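Glucose-6-phosphate 1-dehydrogenase (Mycobacterium avium, PDB 4LGV) probably catalyses the NADP-dependent oxidation of glucose 6-phosphate to 6-phosphogluconolactone, the entry step of the pentose phosphate pathway. Local coordinates at residues A[115-120]-A[145-150]; A[421-424]-A[430-433]; A[383-388]-A[479-484]; A[55-60]-A[415-420]. One frame throughout, in Å; residues are numbered along the deposited sequence.

Contact 1 (A[115-120]-A[145-150]); sequences GLYSEL and VENLAK
With its CG anti to the carbonyl carbon (chi1 -62°), Tyr117 projects its ring out from helix 115-120 toward helix 145-150, where the CB of Asn147 settles over the middle of one ring face. Leu148 holds its own CG in the same sense about chi1, and this brings a methyl round to the edge of that ring. The Asn147 CB lies 3.4 Å from the centroid of the Tyr117 ring and only 13° off the ring normal, a close CH-pi contact. Beyond CB the amide of Asn147 runs nearly parallel to the ring, its CG 3.7 Å from Tyr117 CE1. The CD2 of Leu148 meets the ring in its plane, 3.8 Å from Tyr117 CD2, and the same methyl touches Leu120 CD2 at 4.0 Å. A single aromatic ring is thus met on a face and at an edge by consecutive residues of the partner helix. The hydrogen bonds lie outside the pair: Tyr117 OH to Val111 O, and Asn147 ND2 to Pro143 O, one turn back. The two segment axes approach to 9.5 Å and cross at -56°. In the NAD-binding domain helix 114-123 packs Leu116, Tyr117 and Leu120 on Phe36 of strand 32-36, and Leu120 also on Leu107 of strand 104-108, while helix 141-150 meets it through this contact and rests Leu148 on Leu154 of a loop.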
# COMPACT_ATOMS: atom_id res chain seq x y z
N GLY A 115 5.85 -27.22 -59.38
CA GLY A 115 5.31 -28.58 -59.57
C GLY A 115 5.02 -29.33 -58.27
O GLY A 115 4.04 -30.06 -58.17
N LEU A 116 5.87 -29.14 -57.27
CA LEU A 116 5.66 -29.80 -55.99
C LEU A 116 4.31 -29.38 -55.40
O LEU A 116 3.57 -30.20 -54.86
CB LEU A 116 6.80 -29.44 -55.05
CG LEU A 116 6.73 -30.07 -53.63
CD1 LEU A 116 8.11 -30.43 -53.12
CD2 LEU A 116 6.16 -29.06 -52.66
N TYR A 117 3.98 -28.09 -55.55
CA TYR A 117 2.80 -27.50 -54.95
C TYR A 117 1.52 -27.87 -55.70
O TYR A 117 0.46 -27.99 -55.10
CB TYR A 117 3.01 -25.99 -54.80
CG TYR A 117 4.17 -25.71 -53.88
CD1 TYR A 117 5.48 -25.67 -54.37
CD2 TYR A 117 3.99 -25.53 -52.52
CE1 TYR A 117 6.55 -25.45 -53.54
CE2 TYR A 117 5.07 -25.29 -51.67
CZ TYR A 117 6.34 -25.25 -52.19
OH TYR A 117 7.46 -25.06 -51.40
N SER A 118 1.61 -28.03 -57.01
CA SER A 118 0.51 -28.57 -57.81
C SER A 118 0.18 -29.97 -57.33
O SER A 118 -0.98 -30.34 -57.20
CB SER A 118 0.86 -28.67 -59.30
OG SER A 118 1.17 -27.39 -59.79
N GLU A 119 1.22 -30.76 -57.15
CA GLU A 119 1.05 -32.11 -56.60
C GLU A 119 0.43 -32.11 -55.17
O GLU A 119 -0.51 -32.86 -54.86
CB GLU A 119 2.41 -32.79 -56.56
CG GLU A 119 2.58 -33.91 -57.56
CD GLU A 119 3.86 -34.68 -57.30
OE1 GLU A 119 4.96 -34.08 -57.50
OE2 GLU A 119 3.76 -35.86 -56.85
N LEU A 120 0.93 -31.22 -54.33
CA LEU A 120 0.38 -31.04 -52.99
C LEU A 120 -1.08 -30.64 -53.06
O LEU A 120 -1.89 -31.06 -52.25
CB LEU A 120 1.18 -29.95 -52.27
CG LEU A 120 1.02 -29.80 -50.77
CD1 LEU A 120 1.19 -31.13 -50.04
CD2 LEU A 120 2.02 -28.78 -50.25
N VAL A 145 6.26 -20.61 -48.31
CA VAL A 145 5.00 -19.92 -48.01
C VAL A 145 4.50 -19.13 -49.24
O VAL A 145 3.31 -19.11 -49.56
CB VAL A 145 5.20 -18.99 -46.81
CG1 VAL A 145 4.05 -18.00 -46.69
CG2 VAL A 145 5.27 -19.80 -45.53
N GLU A 146 5.43 -18.52 -49.94
CA GLU A 146 5.10 -17.82 -51.20
C GLU A 146 4.58 -18.79 -52.24
O GLU A 146 3.66 -18.48 -52.97
CB GLU A 146 6.31 -17.05 -51.72
CG GLU A 146 6.48 -15.74 -50.95
CD GLU A 146 7.87 -15.14 -51.03
OE1 GLU A 146 8.75 -15.70 -51.70
OE2 GLU A 146 8.08 -14.09 -50.38
N ASN A 147 5.15 -19.99 -52.29
CA ASN A 147 4.66 -21.03 -53.19
C ASN A 147 3.32 -21.61 -52.78
O ASN A 147 2.49 -21.94 -53.63
CB ASN A 147 5.69 -22.15 -53.33
CG ASN A 147 6.64 -21.92 -54.51
OD1 ASN A 147 6.24 -22.02 -55.66
ND2 ASN A 147 7.87 -21.52 -54.21
N LEU A 148 3.10 -21.72 -51.47
CA LEU A 148 1.79 -22.16 -50.99
C LEU A 148 0.73 -21.14 -51.39
O LEU A 148 -0.36 -21.52 -51.87
CB LEU A 148 1.78 -22.37 -49.49
CG LEU A 148 2.62 -23.55 -49.05
CD1 LEU A 148 2.83 -23.50 -47.55
CD2 LEU A 148 1.95 -24.84 -49.44
N ALA A 149 1.07 -19.86 -51.25
CA ALA A 149 0.18 -18.78 -51.70
C ALA A 149 -0.14 -18.87 -53.22
O ALA A 149 -1.31 -18.85 -53.60
CB ALA A 149 0.76 -17.41 -51.36
N LYS A 150 0.90 -18.96 -54.07
CA LYS A 150 0.70 -18.99 -55.54
C LYS A 150 -0.21 -20.14 -55.91
O LYS A 150 -1.02 -20.02 -56.81
CB LYS A 150 2.03 -19.05 -56.32

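Contact 2 (A[421-424]-A[430-433]); sequences YAAF and LFAR
Phe431 lays the far end of its ring against Ala422 and Ala423, two small residues in the last turn of helix 413-424. The closer approach is that of Ala423, whose CB lies 3.9 Å from Phe431 CZ and comes to the ring obliquely. The CB of Ala422 sits instead at the ring edge, near its plane, 4.2 Å from Phe431 CE2. Because both partners end at CB, the rim of the ring can reach the helix backbone itself: Phe431 CE2 is 4.1 Å from Ala423 N. A third residue of the same helix joins in, for the backbone oxygen of Leu419 packs against the tip of the ring. The phenyl group gets there from an irregular segment of the chain because its CG stands anti to the carbonyl carbon (chi1 -61°), directing the side chain toward the helix that the chain has only just left. Leu430, the preceding residue, packs on Leu419 and Arg418. Phe431 also touches Leu189 and Val191 of strand 188-191, and Ala423 touches Leu189, so the ring sits between helix 413-424 and strand 188-191 of the parallel sheet. Two residues on, Arg433 takes the N-cap position of helix 434-449, its guanidinium paired with Asp274, Asp278 and Asp435. Across the contact itself, nothing polar is exchanged: all three touching side chains are buried and hydrocarbon, and no hydrogen bond links the segments, which suggests that shape and the exclusion of water, rather than directional bonding, keep the 430-433 segment against the helix.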
# COMPACT_ATOMS: atom_id res chain seq x y z
N TYR A 421 1.12 -30.24 -30.65
CA TYR A 421 -0.30 -30.43 -30.40
C TYR A 421 -1.00 -29.07 -30.33
O TYR A 421 -2.07 -28.88 -30.93
CB TYR A 421 -0.51 -31.24 -29.12
CG TYR A 421 -1.95 -31.52 -28.76
CD1 TYR A 421 -2.63 -32.61 -29.30
CD2 TYR A 421 -2.63 -30.71 -27.85
CE1 TYR A 421 -3.94 -32.90 -28.95
CE2 TYR A 421 -3.95 -30.98 -27.50
CZ TYR A 421 -4.59 -32.09 -28.05
OH TYR A 421 -5.91 -32.33 -27.71
N ALA A 422 -0.40 -28.13 -29.62
CA ALA A 422 -1.01 -26.81 -29.49
C ALA A 422 -1.12 -26.14 -30.88
O ALA A 422 -2.12 -25.49 -31.19
CB ALA A 422 -0.21 -25.94 -28.55
N ALA A 423 -0.08 -26.28 -31.69
CA ALA A 423 -0.08 -25.66 -33.00
C ALA A 423 -1.23 -26.22 -33.80
O ALA A 423 -1.94 -25.48 -34.43
CB ALA A 423 1.24 -25.90 -33.72
N PHE A 424 -1.38 -27.54 -33.77
CA PHE A 424 -2.39 -28.21 -34.55
C PHE A 424 -3.77 -27.73 -34.13
O PHE A 424 -4.65 -27.56 -34.98
CB PHE A 424 -2.28 -29.76 -34.41
CG PHE A 424 -3.14 -30.50 -35.39
CD1 PHE A 424 -2.73 -30.68 -36.70
CD2 PHE A 424 -4.41 -30.98 -35.02
CE1 PHE A 424 -3.53 -31.35 -37.62
CE2 PHE A 424 -5.23 -31.63 -35.95
CZ PHE A 424 -4.78 -31.81 -37.24
N LEU A 430 1.74 -20.32 -26.42
CA LEU A 430 3.14 -20.68 -26.35
C LEU A 430 3.95 -20.24 -27.57
O LEU A 430 5.07 -20.62 -27.72
CB LEU A 430 3.27 -22.18 -26.21
CG LEU A 430 2.53 -22.82 -25.02
CD1 LEU A 430 2.56 -24.32 -25.16
CD2 LEU A 430 3.17 -22.36 -23.70
N PHE A 431 3.37 -19.37 -28.39
CA PHE A 431 4.00 -18.90 -29.60
C PHE A 431 4.07 -17.37 -29.58
O PHE A 431 3.07 -16.69 -29.59
CB PHE A 431 3.23 -19.39 -30.80
CG PHE A 431 3.17 -20.91 -30.90
CD1 PHE A 431 4.22 -21.61 -31.43
CD2 PHE A 431 2.06 -21.60 -30.46
CE1 PHE A 431 4.18 -22.99 -31.50
CE2 PHE A 431 2.01 -22.98 -30.54
CZ PHE A 431 3.05 -23.67 -31.07
N ALA A 432 5.28 -16.85 -29.55
CA ALA A 432 5.50 -15.44 -29.46
C ALA A 432 4.89 -14.71 -30.66
O ALA A 432 4.93 -15.17 -31.81
CB ALA A 432 7.01 -15.17 -29.36
N ARG A 433 4.34 -13.55 -30.38
CA ARG A 433 3.69 -12.74 -31.37
C ARG A 433 4.69 -11.72 -31.90
O ARG A 433 5.68 -11.38 -31.23
CB ARG A 433 2.48 -12.05 -30.76
CG ARG A 433 1.49 -11.47 -31.77
CD ARG A 433 0.23 -10.92 -31.11
NE ARG A 433 0.51 -9.75 -30.26
CZ ARG A 433 -0.38 -9.16 -29.45
NH1 ARG A 433 -1.64 -9.60 -29.36
NH2 ARG A 433 -0.03 -8.11 -28.72

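Contact 3 (A[383-388]-A[479-484]); sequences GMRLQL and QPWLPQ
This is a cation-pi stack between a strand of the large mixed sheet and the C-terminal tail of the modelled chain. The guanidinium of Arg385 lies over the five-membered ring of Trp481, its CZ 3.6 Å from that centroid, with the planes tilted by 26°. Farther back, Arg385 CB sits over the six-membered ring, 3.6 Å from its centroid, in a CH-pi contact. The bend at chi3 (-77°) allows both: it folds the end of the arginine back over the indole. Arg385 NH2 and Trp481 NE1 are 3.2 Å apart, but both are donors, so the closeness reflects stacking. At the ring edge Trp481 CZ3 comes 3.5 Å from Gly383 C, and the indole also rests against the strand backbone at Met384. Arg385 NE is salt-bridged to Asp402 on the adjacent strand, while Arg377 makes a further cation-pi contact with Trp481 and bonds to its backbone oxygen. Along strand 383-388 the side chains alternate: Arg385 faces the tail, whereas Met384 and Leu386 pack on Leu388 and Leu386 of a second subunit. A sheet with one face in a subunit interface is characteristic of the C-terminal domain of glucose-6-phosphate dehydrogenases.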
# COMPACT_ATOMS: atom_id res chain seq x y z
N GLY A 383 7.97 -25.35 -9.52
CA GLY A 383 7.49 -25.13 -8.17
C GLY A 383 7.79 -23.74 -7.65
O GLY A 383 8.37 -22.91 -8.33
N MET A 384 7.36 -23.50 -6.44
CA MET A 384 7.62 -22.26 -5.79
C MET A 384 8.18 -22.50 -4.42
O MET A 384 7.73 -23.35 -3.69
CB MET A 384 6.35 -21.43 -5.70
CG MET A 384 6.65 -20.13 -4.98
SD MET A 384 5.22 -19.19 -4.56
CE MET A 384 4.29 -20.38 -3.60
N ARG A 385 9.17 -21.71 -4.08
CA ARG A 385 9.70 -21.71 -2.72
C ARG A 385 9.60 -20.32 -2.14
O ARG A 385 10.05 -19.35 -2.73
CB ARG A 385 11.15 -22.20 -2.70
CG ARG A 385 11.96 -21.77 -1.47
CD ARG A 385 13.38 -22.35 -1.47
NE ARG A 385 13.34 -23.74 -1.06
CZ ARG A 385 14.38 -24.55 -0.95
NH1 ARG A 385 15.61 -24.14 -1.24
NH2 ARG A 385 14.18 -25.82 -0.58
N LEU A 386 9.00 -20.21 -0.98
CA LEU A 386 9.04 -18.97 -0.22
C LEU A 386 10.10 -19.13 0.91
O LEU A 386 9.95 -19.98 1.78
CB LEU A 386 7.66 -18.66 0.29
CG LEU A 386 7.49 -17.45 1.20
CD1 LEU A 386 7.86 -16.12 0.54
CD2 LEU A 386 6.05 -17.34 1.69
N GLN A 387 11.12 -18.28 0.91
CA GLN A 387 12.15 -18.29 1.96
C GLN A 387 11.91 -17.25 3.01
O GLN A 387 11.83 -16.06 2.72
CB GLN A 387 13.53 -18.03 1.38
CG GLN A 387 13.92 -19.04 0.34
CD GLN A 387 15.36 -18.90 -0.11
OE1 GLN A 387 16.11 -18.11 0.46
NE2 GLN A 387 15.73 -19.63 -1.17
N LEU A 388 11.76 -17.71 4.25
CA LEU A 388 11.49 -16.85 5.40
C LEU A 388 12.48 -17.20 6.51
O LEU A 388 13.33 -18.05 6.33
CB LEU A 388 10.08 -17.11 5.92
CG LEU A 388 8.92 -16.93 4.95
CD1 LEU A 388 7.60 -17.21 5.69
CD2 LEU A 388 8.89 -15.53 4.35
N GLN A 479 22.67 -20.00 -4.60
CA GLN A 479 22.56 -21.39 -5.08
C GLN A 479 21.12 -21.63 -5.49
O GLN A 479 20.20 -21.36 -4.73
CB GLN A 479 22.97 -22.46 -4.06
CG GLN A 479 24.25 -23.26 -4.41
CD GLN A 479 24.10 -24.39 -5.47
OE1 GLN A 479 23.02 -24.98 -5.68
NE2 GLN A 479 25.22 -24.69 -6.13
N PRO A 480 20.91 -22.15 -6.70
CA PRO A 480 19.56 -22.35 -7.16
C PRO A 480 18.85 -23.43 -6.41
O PRO A 480 19.48 -24.37 -5.94
CB PRO A 480 19.72 -22.78 -8.62
CG PRO A 480 21.04 -22.29 -9.01
CD PRO A 480 21.87 -22.47 -7.77
N TRP A 481 17.53 -23.29 -6.33
CA TRP A 481 16.70 -24.30 -5.75
C TRP A 481 16.51 -25.49 -6.68
O TRP A 481 15.77 -25.42 -7.65
CB TRP A 481 15.35 -23.68 -5.40
CG TRP A 481 14.39 -24.64 -4.86
CD1 TRP A 481 14.63 -25.66 -4.01
CD2 TRP A 481 12.99 -24.62 -5.08
NE1 TRP A 481 13.49 -26.30 -3.70
CE2 TRP A 481 12.45 -25.69 -4.35
CE3 TRP A 481 12.14 -23.82 -5.86
CZ2 TRP A 481 11.06 -25.98 -4.36
CZ3 TRP A 481 10.77 -24.10 -5.85
CH2 TRP A 481 10.25 -25.19 -5.13
N LEU A 482 17.15 -26.61 -6.33
CA LEU A 482 17.06 -27.84 -7.13
C LEU A 482 15.94 -28.77 -6.70
O LEU A 482 15.60 -28.85 -5.51
CB LEU A 482 18.38 -28.60 -7.08
CG LEU A 482 19.62 -27.73 -7.37
CD1 LEU A 482 20.91 -28.50 -7.11
CD2 LEU A 482 19.59 -27.18 -8.78
N PRO A 483 15.41 -29.56 -7.66
CA PRO A 483 14.48 -30.64 -7.32
C PRO A 483 15.11 -31.64 -6.39
O PRO A 483 16.32 -31.83 -6.45
CB PRO A 483 14.18 -31.31 -8.66
CG PRO A 483 14.76 -30.44 -9.74
CD PRO A 483 15.74 -29.50 -9.10
N GLN A 484 14.28 -32.25 -5.53
CA GLN A 484 14.68 -33.30 -4.56
C GLN A 484 14.77 -34.70 -5.17
O GLN A 484 15.44 -34.88 -6.20
CB GLN A 484 13.69 -33.32 -3.36

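Contact 4 (A[55-60]-A[415-420]); sequences ERREEL and PYERLL
Both terminal nitrogens of Arg57 converge on a single oxygen of Glu417, instead of taking one carboxylate oxygen each. Arg57 NH2 gives the shorter and straighter bond, 2.9 Å to Glu417 OE1 with an N-H...O angle of 162°; Arg57 NH1 follows at 3.3 Å to the same Glu417 OE1, less straight. The oxygen lies in the guanidinium plane, yet both donors reach it from the same face of the carboxylate, well above its plane, because the two flat groups stand almost perpendicular, at 88°. Glu417 presents its acid through a chi1 of 65°, which tucks CG between the backbone nitrogen and carbonyl carbon; beyond it the chain is extended. The third nitrogen of the guanidinium is used too: Arg57 NE bonds to Glu59 OE1 at 3.1 Å, fixing the rotation of the group from its other end. Arg53 adds a salt bridge from its NE to Glu417 OE1, and two arginines around one buried carboxylate would be expected to stabilise its negative charge. Arg57 and Glu59 flank Glu58, where the chain leaves helix 41-56 through a Schellman motif. The network therefore joins the C-terminal end of a helix of the NAD-binding domain to helix 413-424 of the C-terminal domain. Nearby, Tyr416 packs on Met46 and Ala50 of helix 41-56, and Leu60 leans on Leu100 of helix 94-103.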
# COMPACT_ATOMS: atom_id res chain seq x y z
N GLU A 55 0.12 -40.44 -31.12
CA GLU A 55 -0.63 -41.61 -31.57
C GLU A 55 -0.91 -42.57 -30.44
O GLU A 55 -2.04 -43.04 -30.28
CB GLU A 55 0.12 -42.36 -32.66
CG GLU A 55 -0.65 -43.51 -33.27
CD GLU A 55 -1.80 -43.02 -34.08
OE1 GLU A 55 -1.57 -42.44 -35.16
OE2 GLU A 55 -2.94 -43.19 -33.64
N ARG A 56 0.09 -42.87 -29.64
CA ARG A 56 -0.14 -43.68 -28.46
C ARG A 56 -1.23 -43.14 -27.53
O ARG A 56 -1.99 -43.90 -26.99
CB ARG A 56 1.16 -43.89 -27.65
CG ARG A 56 0.95 -44.81 -26.44
CD ARG A 56 2.29 -45.20 -25.83
NE ARG A 56 2.99 -44.02 -25.29
CZ ARG A 56 4.31 -43.83 -25.26
NH1 ARG A 56 5.15 -44.74 -25.72
NH2 ARG A 56 4.79 -42.70 -24.73
N ARG A 57 -1.24 -41.84 -27.31
CA ARG A 57 -2.26 -41.18 -26.47
C ARG A 57 -3.60 -40.98 -27.21
O ARG A 57 -4.51 -40.35 -26.68
CB ARG A 57 -1.76 -39.81 -26.01
CG ARG A 57 -0.59 -39.89 -25.07
CD ARG A 57 -0.37 -38.59 -24.30
NE ARG A 57 0.17 -37.55 -25.17
CZ ARG A 57 1.47 -37.38 -25.45
NH1 ARG A 57 2.41 -38.17 -24.94
NH2 ARG A 57 1.85 -36.41 -26.28
N GLU A 58 -3.67 -41.50 -28.44
CA GLU A 58 -4.86 -41.41 -29.29
C GLU A 58 -5.23 -39.96 -29.62
O GLU A 58 -6.38 -39.66 -29.80
CB GLU A 58 -6.04 -42.15 -28.66
CG GLU A 58 -5.77 -43.65 -28.46
CD GLU A 58 -6.85 -44.39 -27.70
OE1 GLU A 58 -7.75 -43.77 -27.10
OE2 GLU A 58 -6.79 -45.62 -27.70
N GLU A 59 -4.24 -39.10 -29.74
CA GLU A 59 -4.47 -37.70 -30.03
C GLU A 59 -4.27 -37.30 -31.52
O GLU A 59 -4.56 -36.18 -31.88
CB GLU A 59 -3.63 -36.82 -29.10
CG GLU A 59 -4.16 -36.82 -27.66
CD GLU A 59 -3.22 -36.16 -26.63
OE1 GLU A 59 -1.99 -36.09 -26.82
OE2 GLU A 59 -3.71 -35.69 -25.60
N LEU A 60 -3.83 -38.23 -32.36
CA LEU A 60 -3.79 -37.99 -33.82
C LEU A 60 -5.08 -38.51 -34.46
O LEU A 60 -5.46 -39.67 -34.25
CB LEU A 60 -2.61 -38.73 -34.46
CG LEU A 60 -1.20 -38.28 -34.06
CD1 LEU A 60 -0.16 -39.08 -34.83
CD2 LEU A 60 -0.98 -36.80 -34.31
N PRO A 415 8.06 -30.98 -24.02
CA PRO A 415 7.81 -29.68 -24.60
C PRO A 415 7.55 -29.70 -26.06
O PRO A 415 6.67 -28.97 -26.55
CB PRO A 415 9.11 -28.90 -24.33
CG PRO A 415 10.02 -29.82 -23.56
CD PRO A 415 9.21 -30.97 -23.10
N TYR A 416 8.30 -30.50 -26.76
CA TYR A 416 8.16 -30.55 -28.19
C TYR A 416 6.78 -31.06 -28.63
O TYR A 416 6.10 -30.42 -29.43
CB TYR A 416 9.28 -31.39 -28.76
CG TYR A 416 9.26 -31.35 -30.23
CD1 TYR A 416 9.82 -30.29 -30.93
CD2 TYR A 416 8.63 -32.34 -30.93
CE1 TYR A 416 9.76 -30.23 -32.31
CE2 TYR A 416 8.56 -32.31 -32.32
CZ TYR A 416 9.13 -31.24 -33.01
OH TYR A 416 9.10 -31.24 -34.38
N GLU A 417 6.33 -32.16 -28.06
CA GLU A 417 4.97 -32.66 -28.37
C GLU A 417 3.86 -31.70 -27.93
O GLU A 417 2.83 -31.57 -28.60
CB GLU A 417 4.74 -34.05 -27.75
CG GLU A 417 4.75 -34.10 -26.24
CD GLU A 417 4.79 -35.52 -25.66
OE1 GLU A 417 4.74 -36.43 -26.46
OE2 GLU A 417 4.87 -35.72 -24.43
N ARG A 418 4.04 -31.04 -26.79
CA ARG A 418 3.07 -30.04 -26.34
C ARG A 418 2.92 -28.92 -27.38
O ARG A 418 1.82 -28.48 -27.68
CB ARG A 418 3.56 -29.47 -25.02
CG ARG A 418 2.66 -28.45 -24.38
CD ARG A 418 3.31 -27.90 -23.13
NE ARG A 418 2.43 -26.95 -22.49
CZ ARG A 418 2.81 -25.92 -21.74
NH1 ARG A 418 4.10 -25.62 -21.55
NH2 ARG A 418 1.89 -25.18 -21.17
N LEU A 419 4.02 -28.43 -27.93
CA LEU A 419 3.97 -27.36 -28.94
C LEU A 419 3.30 -27.80 -30.22
O LEU A 419 2.52 -27.05 -30.81
CB LEU A 419 5.37 -26.86 -29.29
CG LEU A 419 6.00 -25.99 -28.24
CD1 LEU A 419 7.46 -25.75 -28.55
CD2 LEU A 419 5.30 -24.66 -28.12
N LEU A 420 3.58 -29.04 -30.64
CA LEU A 420 3.03 -29.57 -31.89
C LEU A 420 1.55 -29.71 -31.78
O LEU A 420 0.81 -29.38 -32.70
CB LEU A 420 3.61 -30.96 -32.25
CG LEU A 420 4.53 -31.08 -33.44
CD1 LEU A 420 4.75 -32.57 -33.72
CD2 LEU A 420 3.96 -30.41 -34.69

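From the N terminus, residues 55-60 open contact 4, whose loop of more than 350 residues closes only at 415-420. Contact 1 opens and closes within it, joining two helices of the NAD-binding domain. Before contact 4 closes, strand 383-388 begins contact 3, so these two long loops cross; contact 3 ends at 479-484. Between those ends lies the short loop of contact 2, five residues between its segments, which shares helix 413-424 with contact 4 and touches it through Phe431 and Leu419. Contacts 2 and 4 together seat that helix against the nucleotide-binding half, whereas contacts 1 and 3, with centres about 51 Å apart, lie on opposite sides of the chain's centre.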